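Local coordinates for suppressor protein MPT5 (Saccharomyces cerevisiae, PDB 5BZ1) that binds the 3'-untranslated regions of target mRNAs through its Pumilio-homology domain and regulates their expression after transcription, negatively regulating HO, at residues 70-81 with 104-114. Numbering follows the deposited sequence.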
loop_
_atom_site.group_PDB
_atom_site.type_symbol
_atom_site.label_atom_id
_atom_site.label_comp_id
_atom_site.label_asym_id
_atom_site.label_seq_id
_atom_site.Cartn_x
_atom_site.Cartn_y
_atom_site.Cartn_z
ATOM N N CYS A 70 3.369 -12.350 -26.591
ATOM C CA CYS A 70 2.206 -11.620 -26.078
ATOM C C CYS A 70 1.854 -10.377 -26.896
ATOM O O CYS A 70 0.713 -9.912 -26.867
ATOM C CB CYS A 70 2.416 -11.224 -24.613
ATOM S SG CYS A 70 2.271 -12.600 -23.456
ATOM N N ASP A 71 2.829 -9.843 -27.626
ATOM C CA ASP A 71 2.603 -8.661 -28.450
ATOM C C ASP A 71 2.020 -9.007 -29.824
ATOM O O ASP A 71 1.641 -8.114 -30.578
ATOM C CB ASP A 71 3.904 -7.868 -28.620
ATOM C CG ASP A 71 4.320 -7.141 -27.353
ATOM O OD1 ASP A 71 3.433 -6.795 -26.545
ATOM O OD2 ASP A 71 5.536 -6.906 -27.175
ATOM N N TYR A 72 1.939 -10.298 -30.140
ATOM C CA TYR A 72 1.566 -10.727 -31.490
ATOM C C TYR A 72 0.442 -11.769 -31.555
ATOM O O TYR A 72 -0.206 -11.917 -32.591
ATOM C CB TYR A 72 2.799 -11.252 -32.236
ATOM C CG TYR A 72 3.915 -10.241 -32.367
ATOM C CD1 TYR A 72 3.917 -9.315 -33.398
ATOM C CD2 TYR A 72 4.966 -10.215 -31.461
ATOM C CE1 TYR A 72 4.934 -8.390 -33.526
ATOM C CE2 TYR A 72 5.988 -9.290 -31.582
ATOM C CZ TYR A 72 5.964 -8.383 -32.616
ATOM O OH TYR A 72 6.976 -7.462 -32.742
ATOM N N LEU A 73 0.220 -12.490 -30.457
ATOM C CA LEU A 73 -0.791 -13.551 -30.413
ATOM C C LEU A 73 -2.198 -13.042 -30.731
ATOM O O LEU A 73 -2.572 -11.937 -30.334
ATOM C CB LEU A 73 -0.807 -14.236 -29.040
ATOM C CG LEU A 73 0.399 -15.080 -28.618
ATOM C CD1 LEU A 73 0.189 -15.675 -27.229
ATOM C CD2 LEU A 73 0.670 -16.178 -29.628
ATOM N N THR A 74 -2.973 -13.848 -31.456
ATOM C CA THR A 74 -4.390 -13.567 -31.654
ATOM C C THR A 74 -5.094 -13.749 -30.317
ATOM O O THR A 74 -4.530 -14.336 -29.397
ATOM C CB THR A 74 -5.027 -14.536 -32.663
ATOM O OG1 THR A 74 -4.977 -15.869 -32.140
ATOM C CG2 THR A 74 -4.297 -14.487 -34.006
ATOM N N ALA A 75 -6.324 -13.254 -30.211
ATOM C CA ALA A 75 -7.106 -13.432 -28.993
ATOM C C ALA A 75 -7.321 -14.915 -28.705
ATOM O O ALA A 75 -7.239 -15.347 -27.553
ATOM C CB ALA A 75 -8.434 -12.719 -29.104
ATOM N N GLU A 76 -7.604 -15.683 -29.753
ATOM C CA GLU A 76 -7.765 -17.128 -29.622
ATOM C C GLU A 76 -6.499 -17.779 -29.070
ATOM O O GLU A 76 -6.567 -18.587 -28.142
ATOM C CB GLU A 76 -8.123 -17.762 -30.968
ATOM C CG GLU A 76 -9.603 -18.051 -31.147
ATOM C CD GLU A 76 -9.873 -19.030 -32.278
ATOM O OE1 GLU A 76 -9.078 -19.065 -33.242
ATOM O OE2 GLU A 76 -10.879 -19.766 -32.196
ATOM N N GLN A 77 -5.352 -17.427 -29.646
ATOM C CA GLN A 77 -4.070 -17.980 -29.216
ATOM C C GLN A 77 -3.741 -17.640 -27.761
ATOM O O GLN A 77 -3.235 -18.485 -27.023
ATOM C CB GLN A 77 -2.938 -17.518 -30.145
ATOM C CG GLN A 77 -2.890 -18.236 -31.499
ATOM C CD GLN A 77 -1.954 -17.561 -32.491
ATOM O OE1 GLN A 77 -1.664 -16.369 -32.377
ATOM N NE2 GLN A 77 -1.478 -18.324 -33.471
ATOM N N LYS A 78 -4.027 -16.410 -27.344
ATOM C CA LYS A 78 -3.721 -16.001 -25.973
ATOM C C LYS A 78 -4.659 -16.659 -24.955
ATOM O O LYS A 78 -4.242 -17.010 -23.849
ATOM C CB LYS A 78 -3.735 -14.474 -25.826
ATOM C CG LYS A 78 -3.405 -13.993 -24.413
ATOM C CD LYS A 78 -3.142 -12.494 -24.368
ATOM C CE LYS A 78 -1.840 -12.149 -25.068
ATOM N NZ LYS A 78 -1.795 -10.715 -25.463
ATOM N N THR A 79 -5.920 -16.834 -25.339
ATOM C CA THR A 79 -6.891 -17.514 -24.488
ATOM C C THR A 79 -6.485 -18.973 -24.250
ATOM O O THR A 79 -6.579 -19.480 -23.128
ATOM C CB THR A 79 -8.309 -17.438 -25.085
ATOM O OG1 THR A 79 -8.717 -16.067 -25.168
ATOM C CG2 THR A 79 -9.301 -18.197 -24.221
ATOM N N LEU A 80 -6.022 -19.641 -25.303
ATOM C CA LEU A 80 -5.570 -21.024 -25.179
ATOM C C LEU A 80 -4.326 -21.123 -24.294
ATOM O O LEU A 80 -4.219 -22.038 -23.476
ATOM C CB LEU A 80 -5.315 -21.641 -26.557
ATOM C CG LEU A 80 -4.816 -23.085 -26.571
ATOM C CD1 LEU A 80 -5.721 -23.969 -25.728
ATOM C CD2 LEU A 80 -4.720 -23.623 -27.996
ATOM N N LEU A 81 -3.396 -20.181 -24.459
ATOM C CA LEU A 81 -2.205 -20.109 -23.610
ATOM C C LEU A 81 -2.586 -19.986 -22.134
ATOM O O LEU A 81 -2.048 -20.694 -21.279
ATOM C CB LEU A 81 -1.318 -18.927 -24.024
ATOM C CG LEU A 81 -0.269 -18.440 -23.013
ATOM C CD1 LEU A 81 0.769 -19.507 -22.733
ATOM C CD2 LEU A 81 0.412 -17.164 -23.483
ATOM N N LYS A 104 3.653 -9.836 -18.006
ATOM C CA LYS A 104 3.433 -9.461 -19.400
ATOM C C LYS A 104 2.086 -9.978 -19.903
ATOM O O LYS A 104 1.356 -9.266 -20.595
ATOM C CB LYS A 104 4.563 -9.991 -20.289
ATOM C CG LYS A 104 4.478 -9.524 -21.738
ATOM C CD LYS A 104 4.454 -7.999 -21.823
ATOM C CE LYS A 104 4.299 -7.509 -23.261
ATOM N NZ LYS A 104 5.515 -7.743 -24.082
ATOM N N ILE A 105 1.763 -11.219 -19.543
ATOM C CA ILE A 105 0.494 -11.829 -19.932
ATOM C C ILE A 105 -0.691 -11.024 -19.396
ATOM O O ILE A 105 -1.602 -10.673 -20.151
ATOM C CB ILE A 105 0.407 -13.293 -19.458
ATOM C CG1 ILE A 105 1.388 -14.161 -20.252
ATOM C CG2 ILE A 105 -1.009 -13.832 -19.612
ATOM C CD1 ILE A 105 1.503 -15.590 -19.747
ATOM N N ILE A 106 -0.671 -10.736 -18.096
ATOM C CA ILE A 106 -1.694 -9.900 -17.473
ATOM C C ILE A 106 -1.767 -8.537 -18.154
ATOM O O ILE A 106 -2.853 -8.013 -18.405
ATOM C CB ILE A 106 -1.411 -9.699 -15.963
ATOM C CG1 ILE A 106 -1.576 -11.018 -15.208
ATOM C CG2 ILE A 106 -2.331 -8.636 -15.364
ATOM C CD1 ILE A 106 -0.963 -11.006 -13.822
ATOM N N ASP A 107 -0.604 -7.969 -18.459
ATOM C CA ASP A 107 -0.524 -6.625 -19.024
ATOM C C ASP A 107 -1.133 -6.534 -20.422
ATOM O O ASP A 107 -1.494 -5.445 -20.876
ATOM C CB ASP A 107 0.932 -6.160 -19.067
ATOM C CG ASP A 107 1.061 -4.654 -19.185
ATOM O OD1 ASP A 107 0.413 -3.933 -18.396
ATOM O OD2 ASP A 107 1.814 -4.189 -20.066
ATOM N N THR A 108 -1.253 -7.677 -21.096
ATOM C CA THR A 108 -1.749 -7.709 -22.470
ATOM C C THR A 108 -2.989 -8.581 -22.680
ATOM O O THR A 108 -3.194 -9.098 -23.780
ATOM C CB THR A 108 -0.654 -8.183 -23.455
ATOM O OG1 THR A 108 -0.229 -9.507 -23.105
ATOM C CG2 THR A 108 0.540 -7.245 -23.422
ATOM N N VAL A 109 -3.809 -8.749 -21.643
ATOM C CA VAL A 109 -5.061 -9.498 -21.802
ATOM C C VAL A 109 -5.974 -8.822 -22.824
ATOM O O VAL A 109 -6.030 -7.592 -22.894
ATOM C CB VAL A 109 -5.823 -9.687 -20.472
ATOM C CG1 VAL A 109 -5.111 -10.691 -19.582
ATOM C CG2 VAL A 109 -6.005 -8.352 -19.755
ATOM N N ASP A 110 -6.679 -9.628 -23.614
ATOM C CA ASP A 110 -7.519 -9.112 -24.688
ATOM C C ASP A 110 -8.951 -8.858 -24.236
ATOM O O ASP A 110 -9.623 -7.958 -24.749
ATOM C CB ASP A 110 -7.546 -10.096 -25.860
ATOM C CG ASP A 110 -6.191 -10.282 -26.500
ATOM O OD1 ASP A 110 -5.594 -9.274 -26.935
ATOM O OD2 ASP A 110 -5.719 -11.437 -26.562
ATOM N N ASN A 111 -9.423 -9.655 -23.282
ATOM C CA ASN A 111 -10.834 -9.632 -22.916
ATOM C C ASN A 111 -11.117 -10.184 -21.520
ATOM O O ASN A 111 -10.212 -10.659 -20.825
ATOM C CB ASN A 111 -11.653 -10.406 -23.956
ATOM C CG ASN A 111 -11.154 -11.831 -24.148
ATOM O OD1 ASN A 111 -10.998 -12.582 -23.183
ATOM N ND2 ASN A 111 -10.886 -12.204 -25.397
ATOM N N GLU A 112 -12.392 -10.138 -21.143
ATOM C CA GLU A 112 -12.859 -10.564 -19.829
ATOM C C GLU A 112 -12.648 -12.061 -19.596
ATOM O O GLU A 112 -12.333 -12.486 -18.479
ATOM C CB GLU A 112 -14.346 -10.228 -19.691
ATOM C CG GLU A 112 -14.925 -10.429 -18.298
ATOM C CD GLU A 112 -14.966 -9.144 -17.499
ATOM O OE1 GLU A 112 -14.348 -8.155 -17.947
ATOM O OE2 GLU A 112 -15.616 -9.118 -16.433
ATOM N N VAL A 113 -12.839 -12.852 -20.649
ATOM C CA VAL A 113 -12.650 -14.297 -20.575
ATOM C C VAL A 113 -11.255 -14.642 -20.057
ATOM O O VAL A 113 -11.105 -15.466 -19.153
ATOM C CB VAL A 113 -12.884 -14.962 -21.945
ATOM C CG1 VAL A 113 -12.506 -16.438 -21.901
ATOM C CG2 VAL A 113 -14.335 -14.792 -22.373
ATOM N N GLN A 114 -10.241 -13.995 -20.623
ATOM C CA GLN A 114 -8.859 -14.214 -20.210
ATOM C C GLN A 114 -8.617 -13.777 -18.768
ATOM O O GLN A 114 -7.920 -14.457 -18.018
ATOM C CB GLN A 114 -7.903 -13.478 -21.151
ATOM C CG GLN A 114 -7.816 -14.087 -22.554
ATOM C CD GLN A 114 -7.081 -13.191 -23.533
ATOM O OE1 GLN A 114 -6.422 -12.229 -23.132
ATOM N NE2 GLN A 114 -7.196 -13.496 -24.826
HETATM O O HOH W 1 -3.404 -11.244 -27.657
HETATM O O HOH W 2 -10.897 -15.413 -26.726
#
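Lys78 drives its side chain into the turn that follows helix 98-107 and delivers its ammonium to Thr108. CG lies anti to the backbone N (chi1 -179°) and the chain bends at chi3, which carries Lys78 NZ to Thr108 O at 2.7 Å, a donor tilted from the carbonyl plane. Thr108 OG1, itself a donor to Lys104 O, takes a weak bond from the same ammonium. Another, in the plane and on a lone pair of Cys70 O (3.0 Å from Lys78 NZ), ties Lys78 back to the chain just ahead of its own helix, and a water that also joins Leu73 O to Asp110 OD2 accepts one more. A long, flexible cation suits this place because it can reach carbonyls on both sides of the contact; a methionine in its place would probably leave those of Cys70 and Thr108 without their shared donor.

Across the lysine's methylenes, at about a right angle, runs Gln114, its OE1 3.5 Å from Lys78 CD. Asp110 fixes both ends of its amide: OE1 accepts from Asp110 N, and NE2 donates, in its own amide plane, to the anti lone pair of Asp110 OD2. Asp110 OD2, 4.1 Å from Lys78 NZ, probably eases the burial of the charge. The contact joins the second and third Pumilio repeats of the all-helical PUF scaffold, packing the start of helix 75-85 and the residues before it against the end of helix 98-107, the following turn and the start of helix 112-121. Short polar side chains suit both helix starts: Asn111 OD1 caps Gln114 N, and Thr74 forms a capping box with Gln77.

The compact thiol of Cys70 suits close approach to helix 98-107, its SG 3.7 Å from Ile105 CG1, while Leu81 CD2 and Ile105 CD1 meet tip to tip. At the outer edge Lys104 NZ, whose stronger partner is Gln67 O, makes a salt bridge of weak bonds to Asp71.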